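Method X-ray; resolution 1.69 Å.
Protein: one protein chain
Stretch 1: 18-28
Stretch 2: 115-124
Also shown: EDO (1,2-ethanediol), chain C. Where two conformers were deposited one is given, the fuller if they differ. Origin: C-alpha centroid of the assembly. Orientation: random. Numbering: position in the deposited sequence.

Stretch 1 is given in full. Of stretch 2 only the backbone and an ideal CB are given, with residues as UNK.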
# COMPACT_ATOMS: atom_id res chain seq x y z
N VAL A 18 0.91 3.43 11.95
CA VAL A 18 -0.48 3.79 12.26
C VAL A 18 -0.86 5.14 11.60
O VAL A 18 -1.96 5.29 11.07
CB VAL A 18 -0.72 3.82 13.79
CG1 VAL A 18 -2.13 4.32 14.11
CG2 VAL A 18 -0.51 2.42 14.40
N HIS A 19 0.06 6.10 11.63
CA HIS A 19 -0.18 7.42 11.04
C HIS A 19 -0.42 7.29 9.52
O HIS A 19 -1.42 7.81 8.98
CB HIS A 19 1.02 8.31 11.31
CG HIS A 19 0.72 9.79 11.32
ND1 HIS A 19 0.91 10.59 10.22
CD2 HIS A 19 0.32 10.61 12.32
CE1 HIS A 19 0.63 11.84 10.53
NE2 HIS A 19 0.25 11.89 11.80
N HIS A 20 0.47 6.54 8.87
CA HIS A 20 0.38 6.27 7.43
C HIS A 20 -0.95 5.59 7.07
O HIS A 20 -1.62 5.96 6.09
CB HIS A 20 1.56 5.39 6.99
CG HIS A 20 2.79 6.15 6.63
ND1 HIS A 20 3.10 7.39 7.16
CD2 HIS A 20 3.80 5.85 5.77
CE1 HIS A 20 4.23 7.82 6.63
NE2 HIS A 20 4.68 6.90 5.79
N GLN A 21 -1.33 4.60 7.88
CA GLN A 21 -2.59 3.89 7.67
C GLN A 21 -3.78 4.85 7.53
O GLN A 21 -4.64 4.67 6.65
CB GLN A 21 -2.85 2.94 8.84
CG GLN A 21 -4.10 2.11 8.69
CD GLN A 21 -4.27 1.13 9.84
OE1 GLN A 21 -4.41 1.52 11.00
NE2 GLN A 21 -4.25 -0.17 9.51
N GLN A 22 -3.83 5.86 8.40
CA GLN A 22 -4.93 6.83 8.30
C GLN A 22 -4.87 7.68 7.02
O GLN A 22 -5.92 7.97 6.44
CB GLN A 22 -5.00 7.70 9.55
CG GLN A 22 -6.35 8.43 9.61
CD GLN A 22 -6.43 9.45 10.72
OE1 GLN A 22 -5.65 10.41 10.76
NE2 GLN A 22 -7.38 9.25 11.62
N ALA A 23 -3.67 8.07 6.60
CA ALA A 23 -3.54 8.84 5.35
C ALA A 23 -4.07 8.01 4.17
O ALA A 23 -4.80 8.52 3.30
CB ALA A 23 -2.11 9.22 5.08
N VAL A 24 -3.67 6.75 4.12
CA VAL A 24 -4.17 5.84 3.09
C VAL A 24 -5.71 5.79 3.09
O VAL A 24 -6.35 5.94 2.05
CB VAL A 24 -3.53 4.42 3.24
CG1 VAL A 24 -4.15 3.44 2.22
CG2 VAL A 24 -1.99 4.52 3.10
N GLU A 25 -6.31 5.59 4.27
CA GLU A 25 -7.76 5.55 4.43
C GLU A 25 -8.42 6.86 3.95
O GLU A 25 -9.41 6.83 3.21
CB GLU A 25 -8.13 5.24 5.89
CG GLU A 25 -9.61 5.31 6.23
CD GLU A 25 -10.48 4.26 5.52
OE1 GLU A 25 -9.97 3.46 4.70
OE2 GLU A 25 -11.71 4.24 5.80
N MSE A 26 -7.87 8.01 4.38
CA MSE A 26 -8.37 9.29 3.90
C MSE A 26 -8.36 9.39 2.38
O MSE A 26 -9.29 9.93 1.77
CB MSE A 26 -7.54 10.43 4.47
CG MSE A 26 -8.08 10.99 5.72
SE MSE A 26 -7.37 12.79 5.84
CE MSE A 26 -5.49 12.36 5.92
N SER A 27 -7.30 8.88 1.76
CA SER A 27 -7.15 8.87 0.30
C SER A 27 -8.19 8.01 -0.40
O SER A 27 -8.76 8.43 -1.43
CB SER A 27 -5.71 8.47 -0.09
OG SER A 27 -4.81 9.45 0.46
N TYR A 28 -8.48 6.83 0.15
CA TYR A 28 -9.55 5.99 -0.36
C TYR A 28 -10.90 6.71 -0.28
O TYR A 28 -11.69 6.65 -1.21
CB TYR A 28 -9.64 4.66 0.40
CG TYR A 28 -8.80 3.60 -0.26
CD1 TYR A 28 -7.48 3.35 0.16
CD2 TYR A 28 -9.30 2.88 -1.36
CE1 TYR A 28 -6.69 2.38 -0.48
CE2 TYR A 28 -8.50 1.89 -2.00
CZ TYR A 28 -7.21 1.67 -1.57
OH TYR A 28 -6.43 0.71 -2.19
N UNK A 115 -11.95 19.66 2.25
CA UNK A 115 -11.87 19.06 3.59
C UNK A 115 -10.72 18.06 3.67
O UNK A 115 -9.98 18.05 4.64
CB UNK A 115 -13.19 18.37 3.95
N UNK A 116 -10.55 17.28 2.61
CA UNK A 116 -9.42 16.34 2.48
C UNK A 116 -8.09 17.09 2.53
O UNK A 116 -7.17 16.70 3.25
CB UNK A 116 -9.53 15.55 1.18
N UNK A 117 -7.98 18.14 1.73
CA UNK A 117 -6.77 18.95 1.70
C UNK A 117 -6.45 19.57 3.06
O UNK A 117 -5.29 19.65 3.44
CB UNK A 117 -6.91 20.05 0.65
N UNK A 118 -7.48 20.00 3.78
CA UNK A 118 -7.28 20.57 5.12
C UNK A 118 -6.81 19.50 6.12
O UNK A 118 -5.83 19.72 6.85
CB UNK A 118 -8.58 21.22 5.62
N UNK A 119 -7.51 18.37 6.12
CA UNK A 119 -7.12 17.26 7.00
C UNK A 119 -5.71 16.75 6.68
O UNK A 119 -4.92 16.48 7.59
CB UNK A 119 -8.13 16.11 6.88
N UNK A 120 -5.39 16.62 5.40
CA UNK A 120 -4.10 16.05 5.03
C UNK A 120 -2.96 17.06 5.32
O UNK A 120 -1.85 16.66 5.66
CB UNK A 120 -4.10 15.65 3.55
N UNK A 121 -3.26 18.35 5.19
CA UNK A 121 -2.26 19.36 5.54
C UNK A 121 -1.86 19.20 7.03
O UNK A 121 -0.66 19.12 7.38
CB UNK A 121 -2.80 20.77 5.27
N UNK A 122 -2.87 19.10 7.89
CA UNK A 122 -2.62 18.89 9.31
C UNK A 122 -1.91 17.56 9.57
O UNK A 122 -0.99 17.48 10.39
CB UNK A 122 -3.94 18.94 10.09
N UNK A 123 -2.34 16.54 8.84
CA UNK A 123 -1.78 15.20 8.95
C UNK A 123 -0.28 15.22 8.60
O UNK A 123 0.54 14.68 9.35
CB UNK A 123 -2.53 14.23 8.04
N UNK A 124 0.05 15.84 7.47
CA UNK A 124 1.43 16.04 7.03
C UNK A 124 2.26 16.82 8.06
O UNK A 124 3.41 16.45 8.32
CB UNK A 124 1.45 16.78 5.69
C1 EDO C . -2.88 0.25 -1.80
O1 EDO C . -4.11 0.45 -1.11
C2 EDO C . -2.04 1.52 -1.64
O2 EDO C . -2.34 2.40 -2.71

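Both stretches are helical, and their axes run nearly antiparallel at 171°, 10.9 Å apart at closest approach. Stretch 2 is helical throughout, so proline, which lacks the N-H for the helical hydrogen bond, would fit poorly within it.

Position 115 is out of reach of stretch 1. The visible atoms set no preference. The residue is Tyr115, and it makes no contact here.

Position 116 points sideways, and its ideal CB has nothing of stretch 1 within 5.5 Å. A short side chain would not reach stretch 1. A long one could reach the backbone of Met26 and the hydroxyl of Ser27, so an aromatic or a long polar residue would suit. The residue is Tyr116, with chi1 t. Its OH donates a hydrogen bond to Ser27 OG at 3.0 Å. Ser27 OG in turn donates to Ala23 O, also at 3.0 Å, so the serine hydroxyl links the tyrosine to the backbone of stretch 1.

Position 117 points away and 118 is out of reach. Stretch 1 leaves both open. They are Leu117 and Gln118.

Position 119 points toward stretch 1. Its ideal CB is already 3.6 Å from Met26 SE, so an apolar side chain suits, perhaps Ala, Leu or Met. The residue is Leu119, whose CB packs 3.5 Å from Met26 SE.

Position 120 points sideways, with its ideal CB 4.3 Å from Met26 CE. The methyl of Ala23 lies further on, which favours a flexible apolar chain such as Leu or Met. The residue is Met120, a selenomethionine like Met26. Its CE comes 3.3 Å from Met26 CE and 3.9 Å from Ala23 CB.

Positions 121 and 122 are out of reach, so many residues would do. They are Thr121 and Glu122. Thr121 OG1 donates to Leu117 O at 2.8 Å, within its own helix.

Position 123 points toward stretch 1. The ideal CB is 4.1 Å from Met26 CE and 4.7 Å from His19 CE1. The hole is lined by His19, Gln22, Ala23 and Met26. A flat ring would suit, as would a medium apolar or amide side chain. The residue is His123. Its ring lies between His19 CE1 over one face and Met26 CE over the opposite face, with Met26 CE 4.2 Å from the ring centroid in a CH-pi contact. The two histidine rings are oblique, their centroids 3.9 Å apart. Gln22 OE1 sits at the ring edge, 3.2 Å from His123 NE2.

Position 124 points away, so stretch 1 asks little of it. It is His124.

Stretch 2 (115-124) YYLQLMTEHH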
# COMPACT_ATOMS: atom_id res chain seq x y z
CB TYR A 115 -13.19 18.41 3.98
CG TYR A 115 -13.30 18.21 5.49
CD1 TYR A 115 -13.35 19.32 6.35
CD2 TYR A 115 -13.36 16.94 6.04
CE1 TYR A 115 -13.44 19.15 7.73
CE2 TYR A 115 -13.46 16.76 7.42
CZ TYR A 115 -13.50 17.86 8.26
OH TYR A 115 -13.58 17.72 9.63
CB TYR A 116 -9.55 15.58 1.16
CG TYR A 116 -8.36 14.74 0.82
CD1 TYR A 116 -8.13 13.51 1.46
CD2 TYR A 116 -7.42 15.18 -0.14
CE1 TYR A 116 -7.02 12.73 1.15
CE2 TYR A 116 -6.30 14.41 -0.46
CZ TYR A 116 -6.10 13.19 0.19
OH TYR A 116 -5.01 12.43 -0.13
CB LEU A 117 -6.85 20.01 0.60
CG LEU A 117 -6.84 19.44 -0.83
CD1 LEU A 117 -7.35 20.51 -1.78
CD2 LEU A 117 -5.45 18.92 -1.24
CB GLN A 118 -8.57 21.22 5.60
CG GLN A 118 -8.87 22.53 4.87
CD GLN A 118 -10.28 23.04 5.15
OE1 GLN A 118 -11.17 22.27 5.48
NE2 GLN A 118 -10.48 24.34 5.00
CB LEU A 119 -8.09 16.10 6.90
CG LEU A 119 -9.50 16.28 7.46
CD1 LEU A 119 -10.34 15.04 7.16
CD2 LEU A 119 -9.50 16.60 8.98
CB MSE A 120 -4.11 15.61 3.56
CG MSE A 120 -2.88 14.81 3.15
SE MSE A 120 -2.67 13.10 4.11
CE MSE A 120 -3.90 12.03 3.03
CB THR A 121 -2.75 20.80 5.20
OG1 THR A 121 -2.81 20.95 3.78
CG2 THR A 121 -1.81 21.86 5.78
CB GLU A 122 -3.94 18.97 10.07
CG GLU A 122 -3.82 18.79 11.57
CD GLU A 122 -2.95 19.84 12.27
OE1 GLU A 122 -2.49 20.83 11.64
OE2 GLU A 122 -2.73 19.65 13.47
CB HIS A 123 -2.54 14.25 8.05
CG HIS A 123 -2.49 12.82 8.48
ND1 HIS A 123 -1.58 11.92 7.96
CD2 HIS A 123 -3.23 12.14 9.36
CE1 HIS A 123 -1.78 10.74 8.51
NE2 HIS A 123 -2.77 10.84 9.37
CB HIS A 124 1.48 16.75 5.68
CG HIS A 124 1.35 15.84 4.50
ND1 HIS A 124 0.74 14.60 4.55
CD2 HIS A 124 1.76 16.00 3.22
CE1 HIS A 124 0.80 14.03 3.36
NE2 HIS A 124 1.42 14.86 2.53
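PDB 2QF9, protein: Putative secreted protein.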